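Putative transcription regulator (Lactobacillus plantarum WCFS1, PDB 3COL) probably binds DNA through an N-terminal helix-turn-helix domain of the TetR family and regulates transcription as a two-chain assembly. Local coordinates at residues Ala18-Ile23 with Asp59-Arg64; Asp98-Asn103 with Thr165-Ile170. All coordinates share one frame; numbering follows the deposited sequence.

Contact 1: residues Ala18-Ile23 with Asp59-Arg64; sequences AVAAII and DSVYAR
Val-61 pushes both of its methyl groups against segment 18-23 of helix 11-26, and CG2 is the one that overlaps Val-19. That methyl lies 3.5 Å from Val-19 CG1, tighter than usual van der Waals contact, as the two valine side chains slide past each other in opposite directions. The other branch, CG1, stands anti to the backbone N (chi1 173°) and meets Ala-20, whose CB is 4.1 Å from Val-61 CG1. Ile-23 closes the patch more loosely, its CD1 4.4 Å from the same Val-61 CG1. One turn beyond Val-61, the Arg-64 chain bends at chi3 (71°), which places NE. Arg-64 NH2 lies 3.7 Å from Ala-20 CB, an oblique approach. The guanidinium thus has two neighbours on helix 11-26, the Asp-17 carboxylate in a salt bridge through NH1 and the Ala-20 methyl through NH2. Val-36 of helix 33-40 packs on Val-19, and Ile-109 of helix 106-117 on Val-61. The short helical segments cross at 93°, with axes 9.8 Å apart. Packing of the first helix against the one following the helix-turn-helix is consistent with the TetR-family DNA-binding domain.

Contact 2: residues Asp98-Asn103 with Thr165-Ile170; sequences DYSLAN and THTTNI
Ser-100 meets Thr-167 hydroxyl to hydroxyl, Ser-100 OG and Thr-167 OG1 being hydrogen-bonded at 2.7 Å. With chi1 at -176°, the serine OG stands anti to its backbone N, which turns it to face Thr-167 OG1. The threonine hydroxyl also bonds to the carbonyl of Ile-163, one turn back on its own helix, and this ties the buried polar pair into the backbone. The threonine methyl rests beside the same serine, CG2 being 3.6 Å from Ser-100 O. Leu-101 follows, and its CD2 does the touching: it reaches Ile-170 CD1 at 3.7 Å, the two side chains crossing at about a right angle, and lies 4.0 Å from Thr-167 OG1. Ile-170 CD1 in turn sits 3.7 Å above one face of the His-166 ring, offset toward the rim, while His-166 ND1 bonds to Tyr-175 OH. At the end of the segment, where the chain leaves helical geometry, Asn-103 folds back: its ND2 donates to Tyr-99 O over 2.8 Å, nearly straight at 173°, and that carbonyl also accepts from Asn-103 N. The contact thus joins the C-terminal turns of helices 85-102 and 152-171, which run roughly parallel here (26°), with Leu-107 of helix 106-117 against Ser-100 and Leu-154 of the second subunit packing on His-166.

How the contacts relate
Contact 1 and contact 2 follow one another along the chain, the first closing before the second opens, and their centres are 18 Å apart. They do not touch, although their nearest atoms come within about 5 Å. The pair illustrates how an all-helical regulator combines two helical regions: contact 1 joins two helices of the probable DNA-binding domain, whereas contact 2 lies among the later helices, beside the second subunit. Helix 106-117 is common to both, supplying Ile-109 and Ile-113 to the former and Leu-107 to the latter. Arg-68 approaches both, its NH2 close to the like-charged Arg-64 NE and its NH1 in a weak hydrogen bond with Tyr-99 OH.

Contact 1: residues Ala18-Ile23 with Asp59-Arg64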
loop_
_atom_site.group_PDB
_atom_site.type_symbol
_atom_site.label_atom_id
_atom_site.label_comp_id
_atom_site.label_asym_id
_atom_site.label_seq_id
_atom_site.Cartn_x
_atom_site.Cartn_y
_atom_site.Cartn_z
ATOM N N ALA A 18 -5.154 19.974 -10.149
ATOM C CA ALA A 18 -6.301 20.151 -9.229
ATOM C C ALA A 18 -6.958 18.813 -8.782
ATOM O O ALA A 18 -7.207 18.606 -7.602
ATOM C CB ALA A 18 -7.326 21.037 -9.870
ATOM N N VAL A 19 -7.229 17.913 -9.734
ATOM C CA VAL A 19 -7.742 16.558 -9.433
ATOM C C VAL A 19 -6.794 15.835 -8.480
ATOM O O VAL A 19 -7.242 15.209 -7.529
ATOM C CB VAL A 19 -7.943 15.704 -10.738
ATOM C CG1 VAL A 19 -8.357 14.237 -10.434
ATOM C CG2 VAL A 19 -8.986 16.368 -11.665
ATOM N N ALA A 20 -5.484 15.911 -8.742
ATOM C CA ALA A 20 -4.514 15.176 -7.965
ATOM C C ALA A 20 -4.485 15.671 -6.507
ATOM O O ALA A 20 -4.392 14.860 -5.570
ATOM C CB ALA A 20 -3.137 15.245 -8.629
ATOM N N ALA A 21 -4.589 16.992 -6.322
ATOM C CA ALA A 21 -4.686 17.599 -4.984
ATOM C C ALA A 21 -5.911 17.149 -4.206
ATOM O O ALA A 21 -5.828 16.850 -3.029
ATOM C CB ALA A 21 -4.647 19.150 -5.074
ATOM N N ILE A 22 -7.062 17.145 -4.862
ATOM C CA ILE A 22 -8.312 16.663 -4.251
ATOM C C ILE A 22 -8.198 15.185 -3.834
ATOM O O ILE A 22 -8.558 14.802 -2.705
ATOM C CB ILE A 22 -9.529 16.860 -5.220
ATOM C CG1 ILE A 22 -9.801 18.354 -5.448
ATOM C CG2 ILE A 22 -10.781 16.148 -4.670
ATOM C CD1 ILE A 22 -10.725 18.633 -6.664
ATOM N N ILE A 23 -7.688 14.359 -4.741
ATOM C CA ILE A 23 -7.422 12.956 -4.413
ATOM C C ILE A 23 -6.576 12.831 -3.134
ATOM O O ILE A 23 -6.896 12.034 -2.256
ATOM C CB ILE A 23 -6.787 12.186 -5.622
ATOM C CG1 ILE A 23 -7.809 12.112 -6.785
ATOM C CG2 ILE A 23 -6.292 10.770 -5.206
ATOM C CD1 ILE A 23 -7.292 11.440 -8.065
ATOM N N ASP A 59 -9.492 9.238 -14.352
ATOM C CA ASP A 59 -8.799 8.359 -15.267
ATOM C C ASP A 59 -7.596 9.078 -15.864
ATOM O O ASP A 59 -6.571 8.461 -16.093
ATOM C CB ASP A 59 -9.710 7.877 -16.405
ATOM C CG ASP A 59 -10.770 6.875 -15.942
ATOM O OD1 ASP A 59 -10.732 6.459 -14.759
ATOM O OD2 ASP A 59 -11.654 6.528 -16.765
ATOM N N SER A 60 -7.755 10.384 -16.133
ATOM C CA SER A 60 -6.684 11.210 -16.718
ATOM C C SER A 60 -5.481 11.316 -15.779
ATOM O O SER A 60 -4.326 11.134 -16.192
ATOM C CB SER A 60 -7.210 12.591 -17.100
ATOM O OG SER A 60 -6.161 13.409 -17.612
ATOM N N VAL A 61 -5.749 11.582 -14.510
ATOM C CA VAL A 61 -4.694 11.606 -13.506
ATOM C C VAL A 61 -4.074 10.213 -13.281
ATOM O O VAL A 61 -2.849 10.089 -13.119
ATOM C CB VAL A 61 -5.177 12.235 -12.170
ATOM C CG1 VAL A 61 -4.102 12.091 -11.089
ATOM C CG2 VAL A 61 -5.573 13.724 -12.408
ATOM N N TYR A 62 -4.903 9.179 -13.255
ATOM C CA TYR A 62 -4.362 7.799 -13.200
ATOM C C TYR A 62 -3.328 7.547 -14.319
ATOM O O TYR A 62 -2.195 7.130 -14.030
ATOM C CB TYR A 62 -5.460 6.737 -13.216
ATOM C CG TYR A 62 -4.919 5.323 -12.918
ATOM C CD1 TYR A 62 -4.514 4.975 -11.643
ATOM C CD2 TYR A 62 -4.795 4.371 -13.936
ATOM C CE1 TYR A 62 -4.010 3.721 -11.369
ATOM C CE2 TYR A 62 -4.285 3.112 -13.679
ATOM C CZ TYR A 62 -3.895 2.796 -12.393
ATOM O OH TYR A 62 -3.389 1.540 -12.128
ATOM N N ALA A 63 -3.703 7.831 -15.576
ATOM C CA ALA A 63 -2.836 7.561 -16.710
ATOM C C ALA A 63 -1.579 8.450 -16.696
ATOM O O ALA A 63 -0.508 7.988 -17.050
ATOM C CB ALA A 63 -3.597 7.704 -18.041
ATOM N N ARG A 64 -1.720 9.717 -16.287
ATOM C CA ARG A 64 -0.579 10.606 -16.099
ATOM C C ARG A 64 0.451 10.057 -15.113
ATOM O O ARG A 64 1.651 9.978 -15.443
ATOM C CB ARG A 64 -1.019 11.988 -15.609
ATOM C CG ARG A 64 0.101 13.046 -15.648
ATOM C CD ARG A 64 -0.340 14.370 -15.070
ATOM N NE ARG A 64 -0.508 14.330 -13.620
ATOM C CZ ARG A 64 -0.711 15.422 -12.877
ATOM N NH1 ARG A 64 -0.766 16.623 -13.463
ATOM N NH2 ARG A 64 -0.856 15.315 -11.554
#

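Contact 2: residues Asp98-Asn103 with Thr165-Ile170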
loop_
_atom_site.group_PDB
_atom_site.type_symbol
_atom_site.label_atom_id
_atom_site.label_comp_id
_atom_site.label_asym_id
_atom_site.label_seq_id
_atom_site.Cartn_x
_atom_site.Cartn_y
_atom_site.Cartn_z
ATOM N N ASP A 98 13.828 5.518 -8.359
ATOM C CA ASP A 98 14.184 6.909 -8.718
ATOM C C ASP A 98 12.928 7.720 -8.987
ATOM O O ASP A 98 12.808 8.864 -8.502
ATOM C CB ASP A 98 15.058 6.966 -9.973
ATOM C CG ASP A 98 16.461 6.387 -9.760
ATOM O OD1 ASP A 98 16.934 6.293 -8.605
ATOM O OD2 ASP A 98 17.101 6.065 -10.786
ATOM N N TYR A 99 12.028 7.142 -9.791
ATOM C CA TYR A 99 10.749 7.785 -10.128
ATOM C C TYR A 99 9.974 8.214 -8.889
ATOM O O TYR A 99 9.524 9.349 -8.794
ATOM C CB TYR A 99 9.837 6.911 -11.004
ATOM C CG TYR A 99 8.495 7.589 -11.142
ATOM C CD1 TYR A 99 8.356 8.731 -11.949
ATOM C CD2 TYR A 99 7.392 7.166 -10.403
ATOM C CE1 TYR A 99 7.157 9.381 -12.042
ATOM C CE2 TYR A 99 6.183 7.827 -10.490
ATOM C CZ TYR A 99 6.076 8.926 -11.310
ATOM O OH TYR A 99 4.877 9.603 -11.409
ATOM N N SER A 100 9.811 7.286 -7.948
ATOM C CA SER A 100 9.059 7.564 -6.751
ATOM C C SER A 100 9.676 8.672 -5.884
ATOM O O SER A 100 8.961 9.534 -5.391
ATOM C CB SER A 100 8.834 6.272 -5.944
ATOM O OG SER A 100 8.000 6.520 -4.802
ATOM N N LEU A 101 10.984 8.645 -5.652
ATOM C CA LEU A 101 11.601 9.671 -4.814
ATOM C C LEU A 101 11.525 11.051 -5.430
ATOM O O LEU A 101 11.510 12.057 -4.706
ATOM C CB LEU A 101 13.070 9.333 -4.523
ATOM C CG LEU A 101 13.332 8.060 -3.731
ATOM C CD1 LEU A 101 14.816 7.764 -3.626
ATOM C CD2 LEU A 101 12.775 8.255 -2.343
ATOM N N ALA A 102 11.490 11.087 -6.759
ATOM C CA ALA A 102 11.472 12.350 -7.528
ATOM C C ALA A 102 10.051 12.894 -7.648
ATOM O O ALA A 102 9.878 14.083 -7.892
ATOM C CB ALA A 102 12.077 12.139 -8.908
ATOM N N ASN A 103 9.065 11.987 -7.486
ATOM C CA ASN A 103 7.606 12.236 -7.480
ATOM C C ASN A 103 6.929 11.624 -6.242
ATOM O O ASN A 103 6.183 10.665 -6.338
ATOM C CB ASN A 103 6.959 11.650 -8.739
ATOM C CG ASN A 103 7.641 12.133 -10.008
ATOM O OD1 ASN A 103 7.231 13.136 -10.617
ATOM N ND2 ASN A 103 8.717 11.454 -10.391
ATOM N N THR A 165 6.517 3.053 0.858
ATOM C CA THR A 165 6.770 3.279 2.287
ATOM C C THR A 165 8.044 4.107 2.501
ATOM O O THR A 165 8.059 5.061 3.276
ATOM C CB THR A 165 6.856 1.953 3.070
ATOM O OG1 THR A 165 5.650 1.187 2.878
ATOM C CG2 THR A 165 7.012 2.198 4.569
ATOM N N HIS A 166 9.097 3.741 1.796
ATOM C CA HIS A 166 10.380 4.436 1.877
ATOM C C HIS A 166 10.190 5.907 1.455
ATOM O O HIS A 166 10.695 6.811 2.097
ATOM C CB HIS A 166 11.394 3.679 0.987
ATOM C CG HIS A 166 12.777 4.271 0.972
ATOM N ND1 HIS A 166 13.493 4.543 2.121
ATOM C CD2 HIS A 166 13.592 4.594 -0.061
ATOM C CE1 HIS A 166 14.682 5.027 1.796
ATOM N NE2 HIS A 166 14.765 5.072 0.480
ATOM N N THR A 167 9.422 6.131 0.383
ATOM C CA THR A 167 9.153 7.488 -0.116
ATOM C C THR A 167 8.382 8.354 0.884
ATOM O O THR A 167 8.769 9.476 1.144
ATOM C CB THR A 167 8.371 7.433 -1.427
ATOM O OG1 THR A 167 9.145 6.659 -2.371
ATOM C CG2 THR A 167 8.120 8.869 -1.973
ATOM N N THR A 168 7.306 7.814 1.454
ATOM C CA THR A 168 6.519 8.564 2.418
ATOM C C THR A 168 7.296 8.731 3.731
ATOM O O THR A 168 7.161 9.753 4.392
ATOM C CB THR A 168 5.110 7.916 2.647
ATOM O OG1 THR A 168 5.282 6.614 3.171
ATOM C CG2 THR A 168 4.336 7.765 1.350
ATOM N N ASN A 169 8.134 7.758 4.095
ATOM C CA ASN A 169 9.014 7.937 5.269
ATOM C C ASN A 169 9.883 9.182 5.097
ATOM O O ASN A 169 10.084 9.970 6.048
ATOM C CB ASN A 169 9.943 6.726 5.487
ATOM C CG ASN A 169 9.273 5.537 6.172
ATOM O OD1 ASN A 169 8.214 5.649 6.771
ATOM N ND2 ASN A 169 9.923 4.356 6.067
ATOM N N ILE A 170 10.400 9.372 3.882
ATOM C CA ILE A 170 11.232 10.550 3.598
ATOM C C ILE A 170 10.399 11.847 3.644
ATOM O O ILE A 170 10.857 12.851 4.187
ATOM C CB ILE A 170 12.067 10.369 2.283
ATOM C CG1 ILE A 170 13.167 9.299 2.497
ATOM C CG2 ILE A 170 12.714 11.719 1.785
ATOM C CD1 ILE A 170 13.650 8.650 1.206
#